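Local coordinates for protein lysyl-trna-dependent l-ysyl-phosphatidylgycerol synthase (Bacillus licheniformis, PDB 4V36) that probably transfers lysine from lysyl-tRNA to the membrane lipid phosphatidylglycerol, a modification linked to bacterial resistance, at residues 177-182 and 285-290; 53-58 and 327-332; 126-131 and 240-245; 141-146 and 197-202. All coordinates share one frame; numbering follows the deposited sequence.

Contact 1 (177-182 and 285-290); sequences KEKGFS and NVSYMY
A water links the two loops: it lies 2.7 Å from Ser182 OG and donates to Tyr288 O at 3.2 Å, bridging a hydroxyl and a carbonyl that are themselves 4.4 Å apart. The larger part of the contact is apolar. Lys179 reaches across with its chain extended as far as CE and crosses the Tyr288 side chain at about a right angle, laying CD and CE over one face of the ring. CE carries the contact: it is 3.6 Å from both CD2 and CE2 of Tyr288 and stands over the face, offset toward the rim on the CD2-CE2 side, a CH-pi contact with its line to the centroid 26° off the ring normal. A bend at the last torsion (chi4 58°) carries the ammonium group beyond CE, and Lys179 NZ is 5.1 Å from the Tyr288 centroid, too long for more than a weak cation-pi attraction. A second water joins NZ to Ser287 OG, but both of its bonds are weak. Thr327 and Ile330 of helix 319-330 also touch Tyr288. Lys179 belongs to the pocket that holds the bound lysine amide, its side chain about 3 Å from that ligand at the nearest atoms, and the adjacent Glu178 forms a salt bridge with Arg227 of the same pocket. The tyrosine face packs against the methylenes of a pocket lysine and leaves its nitrogen only a weak water link across this contact, which probably helps to place Lys179 without fixing its charge.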
# COMPACT_ATOMS: atom_id res chain seq x y z
N LYS A 177 -0.86 -17.75 3.41
CA LYS A 177 -2.01 -17.09 4.00
C LYS A 177 -1.92 -15.59 3.80
O LYS A 177 -0.87 -15.07 3.39
CB LYS A 177 -2.13 -17.42 5.49
CG LYS A 177 -2.48 -18.87 5.77
CD LYS A 177 -3.83 -19.24 5.17
CE LYS A 177 -4.14 -20.71 5.38
NZ LYS A 177 -4.14 -21.08 6.82
N GLU A 178 -3.01 -14.89 4.07
CA GLU A 178 -3.09 -13.45 3.82
C GLU A 178 -2.26 -12.64 4.81
O GLU A 178 -2.13 -12.99 5.98
CB GLU A 178 -4.55 -12.99 3.88
CG GLU A 178 -5.44 -13.57 2.79
CD GLU A 178 -5.32 -12.84 1.46
OE1 GLU A 178 -4.28 -12.19 1.22
OE2 GLU A 178 -6.27 -12.92 0.65
N LYS A 179 -1.70 -11.54 4.31
CA LYS A 179 -1.03 -10.56 5.16
C LYS A 179 -1.98 -9.39 5.39
O LYS A 179 -3.00 -9.28 4.72
CB LYS A 179 0.28 -10.08 4.52
CG LYS A 179 1.32 -11.18 4.37
CD LYS A 179 2.57 -10.66 3.66
CE LYS A 179 3.63 -11.75 3.56
NZ LYS A 179 3.13 -12.96 2.85
N GLY A 180 -1.65 -8.52 6.34
CA GLY A 180 -2.54 -7.43 6.69
C GLY A 180 -1.86 -6.14 7.09
O GLY A 180 -0.73 -5.86 6.69
N PHE A 181 -2.58 -5.34 7.88
CA PHE A 181 -2.12 -4.03 8.35
C PHE A 181 -1.78 -3.08 7.21
O PHE A 181 -2.61 -2.25 6.82
CB PHE A 181 -0.90 -4.19 9.27
CG PHE A 181 -0.45 -2.90 9.90
CD1 PHE A 181 -1.25 -2.25 10.83
CD2 PHE A 181 0.77 -2.34 9.56
CE1 PHE A 181 -0.84 -1.06 11.40
CE2 PHE A 181 1.19 -1.15 10.14
CZ PHE A 181 0.38 -0.51 11.06
N SER A 182 -0.58 -3.20 6.66
CA SER A 182 -0.13 -2.31 5.60
C SER A 182 -0.37 -2.90 4.22
O SER A 182 -0.12 -2.25 3.20
CB SER A 182 1.36 -1.98 5.77
OG SER A 182 2.14 -3.16 5.68
N ASN A 285 13.05 -9.22 6.23
CA ASN A 285 11.84 -8.45 6.00
C ASN A 285 11.44 -8.33 4.53
O ASN A 285 10.26 -8.18 4.22
CB ASN A 285 12.00 -7.05 6.61
CG ASN A 285 10.89 -6.11 6.22
OD1 ASN A 285 10.98 -5.42 5.20
ND2 ASN A 285 9.84 -6.06 7.03
N VAL A 286 12.43 -8.40 3.64
CA VAL A 286 12.18 -8.22 2.21
C VAL A 286 11.15 -9.21 1.67
O VAL A 286 11.49 -10.19 1.00
CB VAL A 286 13.48 -8.36 1.39
CG1 VAL A 286 13.27 -7.85 -0.04
CG2 VAL A 286 14.61 -7.60 2.05
N SER A 287 9.88 -8.94 1.98
CA SER A 287 8.76 -9.79 1.59
C SER A 287 7.44 -9.17 2.03
O SER A 287 6.43 -9.28 1.33
CB SER A 287 8.89 -11.19 2.21
OG SER A 287 7.70 -11.94 2.03
N TYR A 288 7.47 -8.50 3.18
CA TYR A 288 6.26 -8.00 3.81
C TYR A 288 5.99 -6.53 3.49
O TYR A 288 4.90 -6.02 3.75
CB TYR A 288 6.35 -8.18 5.33
CG TYR A 288 6.34 -9.62 5.79
CD1 TYR A 288 7.47 -10.42 5.66
CD2 TYR A 288 5.21 -10.18 6.37
CE1 TYR A 288 7.47 -11.73 6.09
CE2 TYR A 288 5.20 -11.49 6.80
CZ TYR A 288 6.33 -12.26 6.65
OH TYR A 288 6.33 -13.57 7.07
N MET A 289 6.98 -5.85 2.92
CA MET A 289 6.87 -4.41 2.70
C MET A 289 6.82 -4.03 1.22
O MET A 289 6.46 -2.91 0.87
CB MET A 289 8.02 -3.68 3.38
CG MET A 289 8.16 -3.97 4.86
SD MET A 289 9.11 -2.70 5.72
CE MET A 289 10.41 -2.37 4.52
N TYR A 290 7.19 -4.97 0.35
CA TYR A 290 7.28 -4.67 -1.07
C TYR A 290 6.31 -5.52 -1.88
O TYR A 290 6.52 -6.72 -2.08
CB TYR A 290 8.71 -4.89 -1.56
CG TYR A 290 9.74 -4.29 -0.63
CD1 TYR A 290 9.84 -2.92 -0.46
CD2 TYR A 290 10.61 -5.10 0.09
CE1 TYR A 290 10.78 -2.37 0.40
CE2 TYR A 290 11.55 -4.57 0.95
CZ TYR A 290 11.64 -3.20 1.09
OH TYR A 290 12.57 -2.65 1.95
O HOH W 1 5.89 -14.80 2.12
O HOH W 2 4.26 -2.86 4.10

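Contact 2 (53-58 and 327-332)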
# COMPACT_ATOMS: atom_id res chain seq x y z
N GLN A 53 -4.72 6.07 12.05
CA GLN A 53 -5.00 4.64 12.05
C GLN A 53 -3.82 3.89 12.63
O GLN A 53 -2.67 4.19 12.31
CB GLN A 53 -5.31 4.15 10.63
CG GLN A 53 -6.39 4.95 9.92
CD GLN A 53 -6.68 4.42 8.53
OE1 GLN A 53 -6.38 3.27 8.21
NE2 GLN A 53 -7.27 5.27 7.69
N PHE A 54 -4.09 2.90 13.48
CA PHE A 54 -3.02 2.20 14.17
C PHE A 54 -3.41 0.79 14.60
O PHE A 54 -4.58 0.41 14.53
CB PHE A 54 -2.56 3.00 15.39
CG PHE A 54 -3.60 3.12 16.46
CD1 PHE A 54 -4.60 4.08 16.37
CD2 PHE A 54 -3.59 2.28 17.56
CE1 PHE A 54 -5.56 4.19 17.36
CE2 PHE A 54 -4.55 2.38 18.55
CZ PHE A 54 -5.54 3.34 18.45
N ALA A 55 -2.42 0.03 15.06
CA ALA A 55 -2.64 -1.29 15.62
C ALA A 55 -1.86 -1.43 16.91
O ALA A 55 -0.78 -0.86 17.06
CB ALA A 55 -2.25 -2.37 14.63
N LYS A 56 -2.40 -2.20 17.85
CA LYS A 56 -1.77 -2.37 19.16
C LYS A 56 -0.97 -3.66 19.23
O LYS A 56 -1.47 -4.74 18.89
CB LYS A 56 -2.82 -2.33 20.27
CG LYS A 56 -2.26 -2.45 21.67
CD LYS A 56 -3.36 -2.35 22.71
CE LYS A 56 -2.82 -2.55 24.12
NZ LYS A 56 -2.22 -3.90 24.29
N VAL A 57 0.29 -3.55 19.65
CA VAL A 57 1.15 -4.72 19.84
C VAL A 57 1.78 -4.67 21.22
O VAL A 57 2.82 -4.03 21.42
CB VAL A 57 2.25 -4.80 18.76
CG1 VAL A 57 3.10 -6.05 18.97
CG2 VAL A 57 1.65 -4.79 17.37
N GLY A 58 1.16 -5.35 22.18
CA GLY A 58 1.62 -5.32 23.55
C GLY A 58 1.50 -3.93 24.13
O GLY A 58 0.40 -3.36 24.19
N THR A 327 6.90 -6.29 11.06
CA THR A 327 6.88 -7.39 10.10
C THR A 327 5.87 -8.46 10.51
O THR A 327 5.10 -8.94 9.68
CB THR A 327 8.27 -8.03 9.96
OG1 THR A 327 9.20 -7.06 9.47
CG2 THR A 327 8.22 -9.20 8.99
N ARG A 328 5.87 -8.82 11.79
CA ARG A 328 4.93 -9.81 12.30
C ARG A 328 3.50 -9.27 12.29
O ARG A 328 2.55 -10.02 12.11
CB ARG A 328 5.32 -10.25 13.71
CG ARG A 328 6.52 -11.18 13.75
CD ARG A 328 6.89 -11.56 15.18
NE ARG A 328 5.83 -12.29 15.86
CZ ARG A 328 5.69 -13.61 15.83
NH1 ARG A 328 6.54 -14.36 15.14
NH2 ARG A 328 4.69 -14.19 16.48
N LEU A 329 3.37 -7.96 12.49
CA LEU A 329 2.07 -7.30 12.44
C LEU A 329 1.47 -7.41 11.04
O LEU A 329 0.27 -7.64 10.87
CB LEU A 329 2.18 -5.84 12.86
CG LEU A 329 0.91 -5.00 12.75
CD1 LEU A 329 -0.20 -5.58 13.61
CD2 LEU A 329 1.20 -3.55 13.13
N ILE A 330 2.32 -7.24 10.03
CA ILE A 330 1.91 -7.41 8.64
C ILE A 330 1.55 -8.88 8.40
O ILE A 330 0.68 -9.19 7.58
CB ILE A 330 3.02 -6.96 7.67
CG1 ILE A 330 3.34 -5.48 7.90
CG2 ILE A 330 2.62 -7.19 6.23
CD1 ILE A 330 4.50 -4.96 7.08
N GLY A 331 2.20 -9.77 9.14
CA GLY A 331 1.90 -11.19 9.08
C GLY A 331 0.71 -11.57 9.95
O GLY A 331 0.45 -12.75 10.17
N ARG A 332 0.01 -10.55 10.46
CA ARG A 332 -1.21 -10.72 11.25
C ARG A 332 -0.97 -11.41 12.60
O ARG A 332 -1.79 -12.22 13.04
CB ARG A 332 -2.27 -11.48 10.45
CG ARG A 332 -2.54 -10.89 9.07
CD ARG A 332 -4.00 -10.52 8.89
NE ARG A 332 -4.85 -11.68 8.66
CZ ARG A 332 -6.18 -11.65 8.65
NH1 ARG A 332 -6.81 -10.50 8.86
NH2 ARG A 332 -6.87 -12.76 8.43
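This is a buried, wholly apolar helix-on-strand contact, in which the last turn of helix 319-330 rests on strand 50-57 near one end of the large mixed sheet. Leu329 does the work from the helix side. With CG anti to the backbone N (chi1 175°), its branched end is directed at the strand, where the two methyls straddle one small side chain: Ala55 CB is equally near both, 3.9 Å from Leu329 CD1 and 3.9 Å from Leu329 CD2. Val57, two residues along and pointing to the same side of the strand, adds a looser touch on both leucine methyls, the nearer being Leu329 CD1 at 4.3 Å from Val57 CG2. Immediately beyond, the helix ends in a Schellman motif, with Arg332 at positive phi as its C-prime residue and Arg332 N bonded to Leu329 O at 3.0 Å. Leu329 also touches Val62 of strand 60-69, which pairs with strand 50-57 through backbone bonds between Ala55 and Val62, and it meets Phe181 of a loop; helix 319-330 therefore packs over two adjacent antiparallel strands.

Contact 3 (126-131 and 240-245); sequences FTISGK and LFIYLF
Phe126 and Phe245 meet edge-to-face, and with Ile242 they account for most of the surface buried between the loop 126-131 and helix 236-251. The edge of Phe245 is presented to a face of Phe126, with centroids 5.0 Å apart and planes at 83°, a T-shaped pair. Phe245 CD2 is the atom that points in: it stands over the Phe126 face toward the rim, 3.5 Å from CE2. The methylene of Phe245 follows it down, with CB 3.9 Å from CD2 of Phe126. A chi1 of 171° swings the Phe126 ring away from its own backbone nitrogen and brings it to the helix. One turn earlier on the helix, Ile242 offers its CD1 to CG2 of Ile128 at 4.4 Å, a light contact beside the ring pair. Thr127 OG1 accepts from Ser129 N in an ST turn that wraps round Ile128. Phe245 also makes an edge-to-face pair with Phe256, while Ile128 and Ile242 both touch Tyr140 of helix 134-145. Between these segments the contact is ring and methyl packing, with the weakly polar edge-to-face geometry of the phenylalanines giving it what directionality it has.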
# COMPACT_ATOMS: atom_id res chain seq x y z
N PHE A 126 4.61 8.14 -20.08
CA PHE A 126 4.85 6.70 -20.21
C PHE A 126 4.40 6.20 -21.58
O PHE A 126 3.36 6.60 -22.08
CB PHE A 126 4.14 5.91 -19.11
CG PHE A 126 4.17 4.43 -19.32
CD1 PHE A 126 5.32 3.70 -19.03
CD2 PHE A 126 3.07 3.75 -19.82
CE1 PHE A 126 5.36 2.33 -19.23
CE2 PHE A 126 3.10 2.38 -20.02
CZ PHE A 126 4.25 1.67 -19.72
N THR A 127 5.20 5.31 -22.16
CA THR A 127 4.86 4.69 -23.43
C THR A 127 5.65 3.41 -23.63
O THR A 127 6.67 3.19 -22.97
CB THR A 127 5.13 5.64 -24.62
OG1 THR A 127 4.74 5.01 -25.84
CG2 THR A 127 6.61 6.00 -24.68
N ILE A 128 5.18 2.56 -24.54
CA ILE A 128 5.89 1.33 -24.87
C ILE A 128 6.49 1.44 -26.27
O ILE A 128 6.86 0.44 -26.88
CB ILE A 128 4.96 0.11 -24.80
CG1 ILE A 128 3.82 0.25 -25.81
CG2 ILE A 128 4.41 -0.07 -23.40
CD1 ILE A 128 2.87 -0.93 -25.83
N SER A 129 6.59 2.67 -26.76
CA SER A 129 7.10 2.93 -28.10
C SER A 129 8.59 3.24 -28.09
O SER A 129 9.19 3.48 -29.13
CB SER A 129 6.34 4.10 -28.74
OG SER A 129 4.94 3.87 -28.71
N GLY A 130 9.19 3.23 -26.90
CA GLY A 130 10.60 3.53 -26.74
C GLY A 130 11.51 2.54 -27.45
O GLY A 130 11.11 1.42 -27.74
N LYS A 131 12.74 2.97 -27.73
CA LYS A 131 13.71 2.12 -28.39
C LYS A 131 14.16 0.98 -27.48
O LYS A 131 14.42 -0.13 -27.94
CB LYS A 131 14.92 2.94 -28.84
N LEU A 240 -0.36 -6.34 -17.02
CA LEU A 240 -1.40 -5.69 -16.23
C LEU A 240 -1.09 -4.22 -15.99
O LEU A 240 -1.98 -3.38 -16.08
CB LEU A 240 -1.59 -6.42 -14.90
CG LEU A 240 -2.18 -7.83 -14.98
CD1 LEU A 240 -2.38 -8.40 -13.59
CD2 LEU A 240 -3.49 -7.83 -15.76
N PHE A 241 0.16 -3.91 -15.67
CA PHE A 241 0.56 -2.53 -15.44
C PHE A 241 0.46 -1.71 -16.72
O PHE A 241 0.13 -0.52 -16.68
CB PHE A 241 1.98 -2.45 -14.87
CG PHE A 241 2.06 -2.70 -13.39
CD1 PHE A 241 1.42 -1.85 -12.50
CD2 PHE A 241 2.77 -3.77 -12.89
CE1 PHE A 241 1.49 -2.07 -11.14
CE2 PHE A 241 2.85 -4.00 -11.53
CZ PHE A 241 2.20 -3.15 -10.65
N ILE A 242 0.74 -2.34 -17.85
CA ILE A 242 0.61 -1.68 -19.15
C ILE A 242 -0.85 -1.35 -19.43
O ILE A 242 -1.18 -0.23 -19.82
CB ILE A 242 1.18 -2.55 -20.29
CG1 ILE A 242 2.69 -2.68 -20.16
CG2 ILE A 242 0.83 -1.95 -21.64
CD1 ILE A 242 3.31 -3.65 -21.15
N TYR A 243 -1.73 -2.33 -19.21
CA TYR A 243 -3.16 -2.11 -19.36
C TYR A 243 -3.68 -1.08 -18.36
O TYR A 243 -4.53 -0.26 -18.69
CB TYR A 243 -3.93 -3.42 -19.20
CG TYR A 243 -3.85 -4.35 -20.40
CD1 TYR A 243 -4.34 -3.96 -21.64
CD2 TYR A 243 -3.29 -5.61 -20.28
CE1 TYR A 243 -4.27 -4.80 -22.73
CE2 TYR A 243 -3.22 -6.46 -21.37
CZ TYR A 243 -3.71 -6.05 -22.59
OH TYR A 243 -3.64 -6.89 -23.68
N LEU A 244 -3.16 -1.14 -17.14
CA LEU A 244 -3.54 -0.19 -16.09
C LEU A 244 -3.14 1.24 -16.46
O LEU A 244 -3.93 2.17 -16.29
CB LEU A 244 -2.91 -0.58 -14.76
CG LEU A 244 -3.65 -1.62 -13.92
CD1 LEU A 244 -2.85 -1.97 -12.67
CD2 LEU A 244 -5.03 -1.11 -13.54
N PHE A 245 -1.92 1.40 -16.94
CA PHE A 245 -1.41 2.72 -17.30
C PHE A 245 -2.17 3.29 -18.50
O PHE A 245 -2.38 4.50 -18.60
CB PHE A 245 0.09 2.67 -17.61
CG PHE A 245 0.94 2.32 -16.42
CD1 PHE A 245 0.41 2.32 -15.14
CD2 PHE A 245 2.28 1.99 -16.59
CE1 PHE A 245 1.20 2.00 -14.05
CE2 PHE A 245 3.07 1.66 -15.51
CZ PHE A 245 2.53 1.67 -14.23

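Contact 4 (141-146 and 197-202)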
# COMPACT_ATOMS: atom_id res chain seq x y z
N ASN A 141 1.86 -6.76 -27.08
CA ASN A 141 1.43 -7.28 -28.38
C ASN A 141 1.03 -8.75 -28.31
O ASN A 141 0.08 -9.16 -28.97
CB ASN A 141 2.54 -7.10 -29.42
CG ASN A 141 2.78 -5.64 -29.76
OD1 ASN A 141 1.86 -4.82 -29.73
ND2 ASN A 141 4.02 -5.31 -30.10
N ARG A 142 1.74 -9.52 -27.50
CA ARG A 142 1.44 -10.94 -27.35
C ARG A 142 0.09 -11.15 -26.67
O ARG A 142 -0.71 -11.97 -27.11
CB ARG A 142 2.55 -11.64 -26.57
CG ARG A 142 2.27 -13.11 -26.26
CD ARG A 142 3.55 -13.84 -25.88
NE ARG A 142 4.31 -13.14 -24.85
CZ ARG A 142 4.18 -13.35 -23.55
NH1 ARG A 142 3.31 -14.24 -23.10
NH2 ARG A 142 4.92 -12.66 -22.69
N PHE A 143 -0.15 -10.40 -25.60
CA PHE A 143 -1.43 -10.46 -24.90
C PHE A 143 -2.56 -9.97 -25.81
O PHE A 143 -3.67 -10.50 -25.76
CB PHE A 143 -1.38 -9.63 -23.62
CG PHE A 143 -0.84 -10.38 -22.43
CD1 PHE A 143 0.52 -10.55 -22.26
CD2 PHE A 143 -1.70 -10.91 -21.48
CE1 PHE A 143 1.02 -11.24 -21.16
CE2 PHE A 143 -1.22 -11.60 -20.39
CZ PHE A 143 0.15 -11.76 -20.23
N GLU A 144 -2.27 -8.96 -26.62
CA GLU A 144 -3.24 -8.44 -27.57
C GLU A 144 -3.50 -9.46 -28.68
O GLU A 144 -4.62 -9.59 -29.17
CB GLU A 144 -2.77 -7.12 -28.17
CG GLU A 144 -2.86 -5.94 -27.22
CD GLU A 144 -4.30 -5.55 -26.91
OE1 GLU A 144 -4.94 -4.92 -27.77
OE2 GLU A 144 -4.77 -5.88 -25.80
N ARG A 145 -2.45 -10.17 -29.08
CA ARG A 145 -2.56 -11.17 -30.13
C ARG A 145 -3.39 -12.36 -29.68
O ARG A 145 -4.28 -12.82 -30.40
CB ARG A 145 -1.17 -11.64 -30.56
CG ARG A 145 -1.16 -12.51 -31.81
CD ARG A 145 0.23 -13.08 -32.09
NE ARG A 145 1.28 -12.07 -31.99
CZ ARG A 145 2.18 -12.03 -31.02
NH1 ARG A 145 2.17 -12.95 -30.06
NH2 ARG A 145 3.10 -11.07 -31.00
N GLU A 146 -3.12 -12.84 -28.47
CA GLU A 146 -3.79 -14.03 -27.95
C GLU A 146 -5.21 -13.71 -27.47
O GLU A 146 -5.93 -14.60 -27.01
CB GLU A 146 -2.97 -14.64 -26.81
CG GLU A 146 -1.60 -15.13 -27.25
CD GLU A 146 -0.81 -15.77 -26.13
OE1 GLU A 146 -1.39 -15.99 -25.04
OE2 GLU A 146 0.39 -16.05 -26.32
N ALA A 197 -10.39 -4.07 -11.48
CA ALA A 197 -9.95 -4.29 -12.86
C ALA A 197 -9.63 -5.77 -13.07
O ALA A 197 -8.94 -6.38 -12.27
CB ALA A 197 -8.74 -3.44 -13.17
N VAL A 198 -10.15 -6.33 -14.15
CA VAL A 198 -9.93 -7.74 -14.45
C VAL A 198 -9.32 -7.95 -15.83
O VAL A 198 -9.47 -7.13 -16.73
CB VAL A 198 -11.24 -8.56 -14.36
CG1 VAL A 198 -11.80 -8.52 -12.94
CG2 VAL A 198 -12.26 -8.03 -15.36
N LEU A 199 -8.61 -9.07 -15.98
CA LEU A 199 -8.08 -9.47 -17.28
C LEU A 199 -8.72 -10.79 -17.70
O LEU A 199 -8.56 -11.81 -17.02
CB LEU A 199 -6.56 -9.60 -17.24
CG LEU A 199 -5.89 -9.85 -18.59
CD1 LEU A 199 -6.00 -8.61 -19.47
CD2 LEU A 199 -4.44 -10.27 -18.42
N LYS A 200 -9.45 -10.76 -18.80
CA LYS A 200 -10.15 -11.95 -19.28
C LYS A 200 -9.50 -12.54 -20.52
O LYS A 200 -8.90 -11.81 -21.32
CB LYS A 200 -11.62 -11.63 -19.58
CG LYS A 200 -12.44 -11.25 -18.36
CD LYS A 200 -13.89 -11.00 -18.75
CE LYS A 200 -14.74 -10.67 -17.54
NZ LYS A 200 -16.16 -10.44 -17.92
N SER A 201 -9.61 -13.85 -20.68
CA SER A 201 -9.14 -14.53 -21.88
C SER A 201 -10.16 -14.38 -23.00
O SER A 201 -11.16 -13.67 -22.84
CB SER A 201 -8.87 -16.00 -21.60
OG SER A 201 -10.05 -16.65 -21.16
N GLU A 202 -9.92 -15.04 -24.12
CA GLU A 202 -10.86 -15.01 -25.24
C GLU A 202 -12.19 -15.66 -24.87
O GLU A 202 -13.25 -15.23 -25.32
CB GLU A 202 -10.27 -15.71 -26.46
CG GLU A 202 -9.22 -14.90 -27.19
CD GLU A 202 -8.66 -15.63 -28.40
OE1 GLU A 202 -8.79 -16.88 -28.44
OE2 GLU A 202 -8.10 -14.97 -29.30
O HOH W 3 -7.11 -15.61 -24.41
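Phe143 of helix 134-145 meets Leu199 of strand 196-200 in a helix-on-sheet packing, within a domain whose family places it among acetyltransferase-like (GNAT) folds. The two side chains cross at about a right angle. A single leucine methyl, Leu199 CD2, approaches the ring obliquely, 4.0 Å from CE2 and 4.2 Å from CD2 of Phe143. The leucine's first torsion, -173°, extends its branched end from the strand toward the helix. At the second place of contact, just past the ends of helix and strand, a water joins the backbones, donating to Glu146 O at 3.0 Å and accepting from Glu202 N at 2.9 Å. Around this first shell, helix 236-251 packs against both apolar partners: Phe143 touches Ala239 and Tyr243, Leu199 touches Ile236 and Leu240. Tyr148 also meets the Phe143 ring, and backbone bonds to Val207 and Ala208 hold Leu199 in the sheet. The exposed side chain of Glu202 runs past the Glu146 carbonyl oxygen, where proximity of two acceptors would probably be mildly unfavourable unless solvent screens it: Glu202 OE2 is 3.2 Å from Glu146 O.

Contact 2 is the fully buried one; contacts 1, 3 and 4 are partly buried, and contact 4 ends among exposed glutamates. Contacts 1 and 2 touch through helix 319-330, where Gly180 N bonds Ile330 O, so the pocket loop 177-182 is tied to the helix that packs on strand 50-57. Helix 236-251, one side of contact 3, also packs against Phe143 and Leu199 of contact 4, and Tyr243 OH meets Glu144 OE2. Contacts 2 and 3 have centres about 36 Å apart, on opposite sides of the chain's centre. Chemistry follows place: methyls alone in contact 2, an aromatic pair with a methyl touch in contact 3, and ring packing supplemented by water bridges in the more exposed contacts 1 and 4.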